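Local coordinates for protein (glyceraldehyde 3-phosphate dehydrogenase) (Sulfolobus solfataricus, PDB 1B7G) that catalyses the phosphorylating oxidation of D-glyceraldehyde 3-phosphate in glycolysis, using NADP in preference to NAD, at residues Q55-F60 / A68-D73; L268-D271 / I275-V278; I303-N308 / E330-L335. The protein carries 1 engineered substitution. One frame throughout, in Å; residues are numbered along the deposited sequence.

Contact 1: residues Q55-F60 / A68-D73; sequences QSIKKF and AGTVED. Unlike the reference sequence in segment 68-73: E72 (reference Asp), D73 (reference Tyr).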
loop_
_atom_site.group_PDB
_atom_site.type_symbol
_atom_site.label_atom_id
_atom_site.label_comp_id
_atom_site.label_asym_id
_atom_site.label_seq_id
_atom_site.Cartn_x
_atom_site.Cartn_y
_atom_site.Cartn_z
ATOM N N GLN A 55 -24.633 22.983 -6.948
ATOM C CA GLN A 55 -23.961 24.105 -6.331
ATOM C C GLN A 55 -22.456 24.010 -6.306
ATOM O O GLN A 55 -21.791 24.967 -5.873
ATOM C CB GLN A 55 -24.499 24.277 -4.892
ATOM C CG GLN A 55 -26.011 24.463 -4.883
ATOM C CD GLN A 55 -26.591 24.514 -3.488
ATOM O OE1 GLN A 55 -25.932 24.934 -2.534
ATOM N NE2 GLN A 55 -27.845 24.086 -3.360
ATOM N N SER A 56 -21.871 22.888 -6.708
ATOM C CA SER A 56 -20.416 22.776 -6.706
ATOM C C SER A 56 -19.864 22.689 -8.116
ATOM O O SER A 56 -18.659 22.826 -8.321
ATOM C CB SER A 56 -20.010 21.554 -5.866
ATOM O OG SER A 56 -20.776 21.548 -4.674
ATOM N N ILE A 57 -20.744 22.508 -9.105
ATOM C CA ILE A 57 -20.330 22.350 -10.481
ATOM C C ILE A 57 -19.295 23.354 -10.951
ATOM O O ILE A 57 -18.283 22.901 -11.522
ATOM C CB ILE A 57 -21.484 22.262 -11.510
ATOM C CG1 ILE A 57 -22.440 21.136 -11.130
ATOM C CG2 ILE A 57 -20.880 22.025 -12.897
ATOM C CD1 ILE A 57 -23.174 20.432 -12.248
ATOM N N LYS A 58 -19.495 24.657 -10.767
ATOM C CA LYS A 58 -18.509 25.629 -11.251
ATOM C C LYS A 58 -17.172 25.543 -10.544
ATOM O O LYS A 58 -16.128 25.497 -11.223
ATOM C CB LYS A 58 -19.059 27.047 -11.277
ATOM C CG LYS A 58 -20.087 27.390 -10.224
ATOM C CD LYS A 58 -20.895 28.633 -10.582
ATOM C CE LYS A 58 -21.813 29.029 -9.433
ATOM N NZ LYS A 58 -23.081 29.646 -9.899
ATOM N N LYS A 59 -17.131 25.418 -9.219
ATOM C CA LYS A 59 -15.829 25.309 -8.537
ATOM C C LYS A 59 -15.123 24.036 -8.971
ATOM O O LYS A 59 -13.932 24.023 -9.266
ATOM C CB LYS A 59 -15.965 25.376 -7.025
ATOM C CG LYS A 59 -14.649 25.384 -6.259
ATOM C CD LYS A 59 -13.954 26.731 -6.376
ATOM C CE LYS A 59 -12.848 26.881 -5.348
ATOM N NZ LYS A 59 -12.609 28.308 -4.979
ATOM N N PHE A 60 -15.896 22.946 -9.088
ATOM C CA PHE A 60 -15.320 21.691 -9.565
ATOM C C PHE A 60 -14.712 21.876 -10.949
ATOM O O PHE A 60 -13.592 21.447 -11.235
ATOM C CB PHE A 60 -16.377 20.588 -9.580
ATOM C CG PHE A 60 -15.797 19.209 -9.725
ATOM C CD1 PHE A 60 -15.463 18.711 -10.967
ATOM C CD2 PHE A 60 -15.591 18.405 -8.605
ATOM C CE1 PHE A 60 -14.935 17.443 -11.111
ATOM C CE2 PHE A 60 -15.070 17.139 -8.749
ATOM C CZ PHE A 60 -14.732 16.644 -9.996
ATOM N N ALA A 68 -20.177 15.268 -15.804
ATOM C CA ALA A 68 -21.209 14.648 -16.613
ATOM C C ALA A 68 -22.610 15.111 -16.320
ATOM O O ALA A 68 -23.490 14.963 -17.178
ATOM C CB ALA A 68 -21.077 13.135 -16.502
ATOM N N GLY A 69 -22.873 15.691 -15.151
ATOM C CA GLY A 69 -24.224 16.130 -14.810
ATOM C C GLY A 69 -24.335 16.325 -13.296
ATOM O O GLY A 69 -23.325 16.212 -12.615
ATOM N N THR A 70 -25.526 16.577 -12.809
ATOM C CA THR A 70 -25.744 16.758 -11.378
ATOM C C THR A 70 -25.794 15.390 -10.690
ATOM O O THR A 70 -25.896 14.360 -11.367
ATOM C CB THR A 70 -27.115 17.435 -11.127
ATOM O OG1 THR A 70 -28.124 16.537 -11.626
ATOM C CG2 THR A 70 -27.195 18.772 -11.831
ATOM N N VAL A 71 -25.923 15.403 -9.356
ATOM C CA VAL A 71 -26.096 14.110 -8.675
ATOM C C VAL A 71 -27.435 13.514 -9.046
ATOM O O VAL A 71 -27.563 12.314 -9.336
ATOM C CB VAL A 71 -25.948 14.265 -7.145
ATOM C CG1 VAL A 71 -26.065 12.903 -6.467
ATOM C CG2 VAL A 71 -24.613 14.902 -6.817
ATOM N N GLU A 72 -28.463 14.357 -9.153
ATOM C CA GLU A 72 -29.779 13.941 -9.584
ATOM C C GLU A 72 -29.748 13.269 -10.952
ATOM O O GLU A 72 -30.443 12.274 -11.184
ATOM C CB GLU A 72 -30.761 15.109 -9.630
ATOM C CG GLU A 72 -31.272 15.547 -8.266
ATOM C CD GLU A 72 -30.264 16.385 -7.506
ATOM O OE1 GLU A 72 -29.192 16.696 -8.064
ATOM O OE2 GLU A 72 -30.568 16.733 -6.339
ATOM N N ASP A 73 -28.975 13.824 -11.878
ATOM C CA ASP A 73 -28.839 13.218 -13.195
ATOM C C ASP A 73 -28.347 11.778 -13.053
ATOM O O ASP A 73 -28.987 10.862 -13.600
ATOM C CB ASP A 73 -27.849 13.990 -14.067
ATOM C CG ASP A 73 -28.472 15.304 -14.557
ATOM O OD1 ASP A 73 -29.705 15.362 -14.645
ATOM O OD2 ASP A 73 -27.703 16.240 -14.785
#

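Contact 2: residues L268-D271 / I275-V278; sequences LKRD and IPEV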
loop_
_atom_site.group_PDB
_atom_site.type_symbol
_atom_site.label_atom_id
_atom_site.label_comp_id
_atom_site.label_asym_id
_atom_site.label_seq_id
_atom_site.Cartn_x
_atom_site.Cartn_y
_atom_site.Cartn_z
ATOM N N LEU A 268 1.485 -9.909 -2.238
ATOM C CA LEU A 268 0.551 -10.772 -2.943
ATOM C C LEU A 268 -0.061 -10.005 -4.115
ATOM O O LEU A 268 -0.811 -10.575 -4.933
ATOM C CB LEU A 268 -0.578 -11.308 -2.029
ATOM C CG LEU A 268 -0.202 -12.454 -1.089
ATOM C CD1 LEU A 268 -1.387 -12.765 -0.159
ATOM C CD2 LEU A 268 0.176 -13.728 -1.826
ATOM N N LYS A 269 0.230 -8.706 -4.200
ATOM C CA LYS A 269 -0.214 -7.823 -5.253
ATOM C C LYS A 269 -1.724 -7.677 -5.280
ATOM O O LYS A 269 -2.368 -7.573 -6.323
ATOM C CB LYS A 269 0.366 -8.289 -6.609
ATOM C CG LYS A 269 1.855 -8.601 -6.671
ATOM C CD LYS A 269 2.769 -7.493 -6.182
ATOM C CE LYS A 269 4.244 -7.912 -6.209
ATOM N NZ LYS A 269 4.872 -7.784 -7.567
ATOM N N ARG A 270 -2.361 -7.603 -4.084
ATOM C CA ARG A 270 -3.800 -7.388 -4.011
ATOM C C ARG A 270 -4.061 -5.926 -4.361
ATOM O O ARG A 270 -3.224 -5.079 -3.988
ATOM C CB ARG A 270 -4.343 -7.745 -2.611
ATOM C CG ARG A 270 -3.933 -9.183 -2.246
ATOM C CD ARG A 270 -4.719 -9.730 -1.056
ATOM N NE ARG A 270 -6.092 -10.121 -1.434
ATOM C CZ ARG A 270 -7.082 -10.362 -0.588
ATOM N NH1 ARG A 270 -6.920 -10.260 0.754
ATOM N NH2 ARG A 270 -8.262 -10.753 -1.050
ATOM N N ASP A 271 -5.185 -5.643 -4.989
ATOM C CA ASP A 271 -5.511 -4.297 -5.442
ATOM C C ASP A 271 -5.560 -3.306 -4.302
ATOM O O ASP A 271 -6.336 -3.499 -3.351
ATOM C CB ASP A 271 -6.861 -4.317 -6.177
ATOM C CG ASP A 271 -7.116 -3.024 -6.924
ATOM O OD1 ASP A 271 -7.645 -2.053 -6.353
ATOM O OD2 ASP A 271 -6.775 -2.987 -8.130
ATOM N N ILE A 275 -7.487 -6.019 2.041
ATOM C CA ILE A 275 -7.750 -7.351 2.594
ATOM C C ILE A 275 -9.180 -7.291 3.145
ATOM O O ILE A 275 -9.410 -6.971 4.323
ATOM C CB ILE A 275 -6.811 -7.807 3.683
ATOM C CG1 ILE A 275 -5.334 -7.861 3.244
ATOM C CG2 ILE A 275 -7.208 -9.151 4.309
ATOM C CD1 ILE A 275 -4.387 -8.138 4.403
ATOM N N PRO A 276 -10.159 -7.623 2.300
ATOM C CA PRO A 276 -11.546 -7.501 2.665
ATOM C C PRO A 276 -12.050 -8.572 3.627
ATOM O O PRO A 276 -13.200 -8.503 4.086
ATOM C CB PRO A 276 -12.310 -7.579 1.351
ATOM C CG PRO A 276 -11.292 -7.668 0.256
ATOM C CD PRO A 276 -9.963 -7.973 0.858
ATOM N N GLU A 277 -11.311 -9.636 3.826
ATOM C CA GLU A 277 -11.674 -10.729 4.688
ATOM C C GLU A 277 -11.409 -10.447 6.179
ATOM O O GLU A 277 -10.439 -9.741 6.485
ATOM C CB GLU A 277 -10.866 -11.974 4.315
ATOM C CG GLU A 277 -11.072 -12.405 2.834
ATOM C CD GLU A 277 -10.138 -11.713 1.862
ATOM O OE1 GLU A 277 -9.304 -10.877 2.295
ATOM O OE2 GLU A 277 -10.233 -11.995 0.637
ATOM N N VAL A 278 -12.166 -11.080 7.053
ATOM C CA VAL A 278 -11.892 -10.979 8.514
ATOM C C VAL A 278 -10.649 -11.791 8.775
ATOM O O VAL A 278 -10.593 -12.934 8.282
ATOM C CB VAL A 278 -13.085 -11.506 9.348
ATOM C CG1 VAL A 278 -12.777 -11.571 10.851
ATOM C CG2 VAL A 278 -14.285 -10.578 9.157
#

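Contact 3: residues I303-N308 / E330-L335; sequences IVVPEN and ESLGIL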
loop_
_atom_site.group_PDB
_atom_site.type_symbol
_atom_site.label_atom_id
_atom_site.label_comp_id
_atom_site.label_asym_id
_atom_site.label_seq_id
_atom_site.Cartn_x
_atom_site.Cartn_y
_atom_site.Cartn_z
ATOM N N ILE A 303 -13.411 -4.094 3.840
ATOM C CA ILE A 303 -14.308 -5.155 4.260
ATOM C C ILE A 303 -15.729 -5.041 3.740
ATOM O O ILE A 303 -16.267 -6.079 3.308
ATOM C CB ILE A 303 -14.313 -5.352 5.800
ATOM C CG1 ILE A 303 -15.282 -6.502 6.133
ATOM C CG2 ILE A 303 -14.671 -4.024 6.490
ATOM C CD1 ILE A 303 -15.082 -7.066 7.558
ATOM N N VAL A 304 -16.292 -3.846 3.594
ATOM C CA VAL A 304 -17.671 -3.741 3.143
ATOM C C VAL A 304 -17.836 -3.741 1.624
ATOM O O VAL A 304 -18.992 -3.735 1.160
ATOM C CB VAL A 304 -18.474 -2.593 3.747
ATOM C CG1 VAL A 304 -18.567 -2.730 5.269
ATOM C CG2 VAL A 304 -17.984 -1.204 3.378
ATOM N N VAL A 305 -16.776 -3.701 0.861
ATOM C CA VAL A 305 -16.895 -3.705 -0.607
ATOM C C VAL A 305 -17.683 -4.866 -1.154
ATOM O O VAL A 305 -18.728 -4.595 -1.780
ATOM C CB VAL A 305 -15.491 -3.541 -1.226
ATOM C CG1 VAL A 305 -15.492 -3.636 -2.748
ATOM C CG2 VAL A 305 -15.001 -2.143 -0.794
ATOM N N PRO A 306 -17.359 -6.130 -0.915
ATOM C CA PRO A 306 -18.129 -7.258 -1.375
ATOM C C PRO A 306 -19.549 -7.248 -0.845
ATOM O O PRO A 306 -20.502 -7.562 -1.603
ATOM C CB PRO A 306 -17.335 -8.493 -1.014
ATOM C CG PRO A 306 -16.466 -8.034 0.128
ATOM C CD PRO A 306 -16.200 -6.568 -0.087
ATOM N N GLU A 307 -19.796 -6.774 0.378
ATOM C CA GLU A 307 -21.102 -6.643 0.957
ATOM C C GLU A 307 -21.997 -5.700 0.156
ATOM O O GLU A 307 -23.176 -5.985 -0.068
ATOM C CB GLU A 307 -21.039 -6.122 2.432
ATOM C CG GLU A 307 -20.150 -6.984 3.322
ATOM C CD GLU A 307 -20.567 -8.434 3.397
ATOM O OE1 GLU A 307 -21.784 -8.673 3.254
ATOM O OE2 GLU A 307 -19.721 -9.359 3.507
ATOM N N ASN A 308 -21.438 -4.598 -0.341
ATOM C CA ASN A 308 -22.229 -3.658 -1.133
ATOM C C ASN A 308 -22.620 -4.298 -2.483
ATOM O O ASN A 308 -23.740 -4.060 -2.974
ATOM C CB ASN A 308 -21.477 -2.350 -1.350
ATOM C CG ASN A 308 -21.662 -1.316 -0.267
ATOM O OD1 ASN A 308 -22.604 -0.525 -0.299
ATOM N ND2 ASN A 308 -20.768 -1.312 0.714
ATOM N N GLU A 330 -15.633 -14.606 -6.525
ATOM C CA GLU A 330 -14.693 -14.958 -7.578
ATOM C C GLU A 330 -14.155 -13.717 -8.258
ATOM O O GLU A 330 -12.977 -13.592 -8.512
ATOM C CB GLU A 330 -15.395 -15.864 -8.633
ATOM C CG GLU A 330 -14.411 -16.524 -9.580
ATOM C CD GLU A 330 -13.867 -15.720 -10.721
ATOM O OE1 GLU A 330 -14.488 -14.726 -11.178
ATOM O OE2 GLU A 330 -12.761 -16.082 -11.214
ATOM N N SER A 331 -15.060 -12.790 -8.626
ATOM C CA SER A 331 -14.626 -11.633 -9.365
ATOM C C SER A 331 -13.715 -10.710 -8.540
ATOM O O SER A 331 -13.001 -9.893 -9.152
ATOM C CB SER A 331 -15.811 -10.815 -9.873
ATOM O OG SER A 331 -16.609 -10.314 -8.808
ATOM N N LEU A 332 -13.896 -10.679 -7.208
ATOM C CA LEU A 332 -13.107 -9.672 -6.448
ATOM C C LEU A 332 -11.896 -10.303 -5.804
ATOM O O LEU A 332 -11.222 -9.641 -4.996
ATOM C CB LEU A 332 -14.001 -9.029 -5.389
ATOM C CG LEU A 332 -15.191 -8.217 -5.932
ATOM C CD1 LEU A 332 -15.915 -7.545 -4.773
ATOM C CD2 LEU A 332 -14.720 -7.146 -6.912
ATOM N N GLY A 333 -11.717 -11.586 -6.062
ATOM C CA GLY A 333 -10.607 -12.357 -5.539
ATOM C C GLY A 333 -10.666 -12.521 -4.024
ATOM O O GLY A 333 -9.622 -12.446 -3.372
ATOM N N ILE A 334 -11.846 -12.805 -3.491
ATOM C CA ILE A 334 -12.038 -12.968 -2.052
ATOM C C ILE A 334 -11.471 -14.313 -1.627
ATOM O O ILE A 334 -11.545 -15.293 -2.364
ATOM C CB ILE A 334 -13.519 -12.839 -1.676
ATOM C CG1 ILE A 334 -14.107 -11.472 -2.021
ATOM C CG2 ILE A 334 -13.775 -13.146 -0.202
ATOM C CD1 ILE A 334 -13.292 -10.271 -1.566
ATOM N N LEU A 335 -10.815 -14.371 -0.476
ATOM C CA LEU A 335 -10.189 -15.605 -0.029
ATOM C C LEU A 335 -10.890 -16.326 1.093
ATOM O O LEU A 335 -11.701 -15.774 1.804
ATOM C CB LEU A 335 -8.760 -15.220 0.462
ATOM C CG LEU A 335 -7.870 -14.532 -0.571
ATOM C CD1 LEU A 335 -6.579 -14.014 0.102
ATOM C CD2 LEU A 335 -7.528 -15.493 -1.711
#

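Contact 1: residues Q55-F60 / A68-D73
I57 makes the whole contact from its side, reaching across to G69 and T70. It stands at the start of helix 57-61, with its CB directed at 68-73. CD1 is swung out roughly anti to CA (chi2 -150°), and the methyl becomes the touching end. I57 CD1 lies 4.2 Å from G69 O and 4.4 Å from T70 CG2. The meeting is light and near the surface, with no polar bond between the two segments. T70 offers its methyl to I57 and uses its hydroxyl elsewhere. It is the N-cap of helix 71-77 and forms a capping box with D73, a position where the reference sequence has a different residue. D73 N donates to T70 OG1 at 2.9 Å, and T70 N returns a bond to D73 OD2 at 3.0 Å (163°), met from above the carboxylate plane. G69 has backbone angles that suit glycine. A CB there would press on the carbonyl of A68 and clash with D73 OD2. Further along, F60 N bonds back to S56 O at 2.9 Å in the first helical turn. The F60 ring packs on P36, I50, V52 and V67, next to edge strand 50-51 of the parallel Rossmann sheet.

Contact 2: residues L268-D271 / I275-V278
R270 reaches across the loop and grips E277 end-on with two nitrogens. R270 NH1 donates to E277 OE1 at 2.9 Å, almost straight at 171°. R270 NH2 donates to E277 OE2, also at 2.9 Å, using the syn lone pair of that oxygen. The guanidinium and carboxylate planes are 26° apart, close to coplanar. The two side chains approach from opposite directions. E277 bends at chi2 (87°), and this brings its carboxylate round to the guanidinium edge. I275 lies beside the same group. R270 NH1 is 3.5 Å from I275 CA and 3.7 Å from I275 CG2. P276 CD sits 3.8 Å from R270 NH2. I275 CA and P276 CD lie obliquely to the guanidinium. The salt bridge has further partners in the C-terminal segment. E277 OE2 also accepts from L335 N, and R270 NH2 makes a weak bond to G333 O. A leucine in place of R270 would probably leave the E277 carboxylate without its charged mate, held chiefly by L335 N. K269 leaves helical angles just after helix 258-267, with positive phi, in a Schellman motif, and forms a salt bridge with D271 of the second subunit. The arrangement is a bidentate arginine-glutamate salt bridge across the loop that leads from helix 258-267 into strand 278-288 of the mixed sheet in the GAPDH C-terminal domain.

Contact 3: residues I303-N308 / E330-L335
L332 and I334 both point toward 303-308 and meet P306 at different atoms. L332 CD1 rests on the CA and CB part of the proline, 4.1 Å from P306 CB. I334 CD1 comes to the ring carbon P306 CG at 4.2 Å. The proline is therefore met by one branch of each residue. V305 CG1 also reaches the leucine methyl, 4.4 Å from L332 CD1. The contact is wholly apolar, with no hydrogen bond between the segments. In L332 the side chain runs extended beyond CB (chi2 -175°), which carries CD1 out to the helix 304-315. In I334 the chain is bent at chi2 (-49°), turning CD1 aside from the extended line. G333 sits between the two. With positive phi, it follows helix 321-331 in a Schellman motif, and the residues before and after it both face 303-308. Near the start of helix 304-315, V304 O accepts from N308 N and from N308 ND2, each at 3.0 Å; N308 ND2 comes from above the carbonyl plane. V305 is about 5 Å, side chain to side chain, from I12, a probable NAD-binding residue. Both V305 and L332 pack on A19 of helix 11-21, I334 touches R245 and E277, and V304, E307 and N308 lie against V136 of strand 133-136.

In the fold
The three contacts follow one another along the chain. Contact 1 lies apart, near the edge of the parallel Rossmann sheet, with its centre 34 Å from that of contact 2 and 30 Å from that of contact 3. Its nearest atoms are about 20 Å and 15 Å from theirs. Contacts 2 and 3 adjoin, with centres 9 Å apart. The tail after helix 321-331 runs beside the loop before strand 278-288, and P276 O packs on I303 CG1 at 3.5 Å. Helix 304-315 of contact 3 follows strand 291-298 of the mixed sheet and packs on helix 11-21. Contact 3 therefore probably lies where the two domains meet, and contact 2 backs it from the C-terminal side.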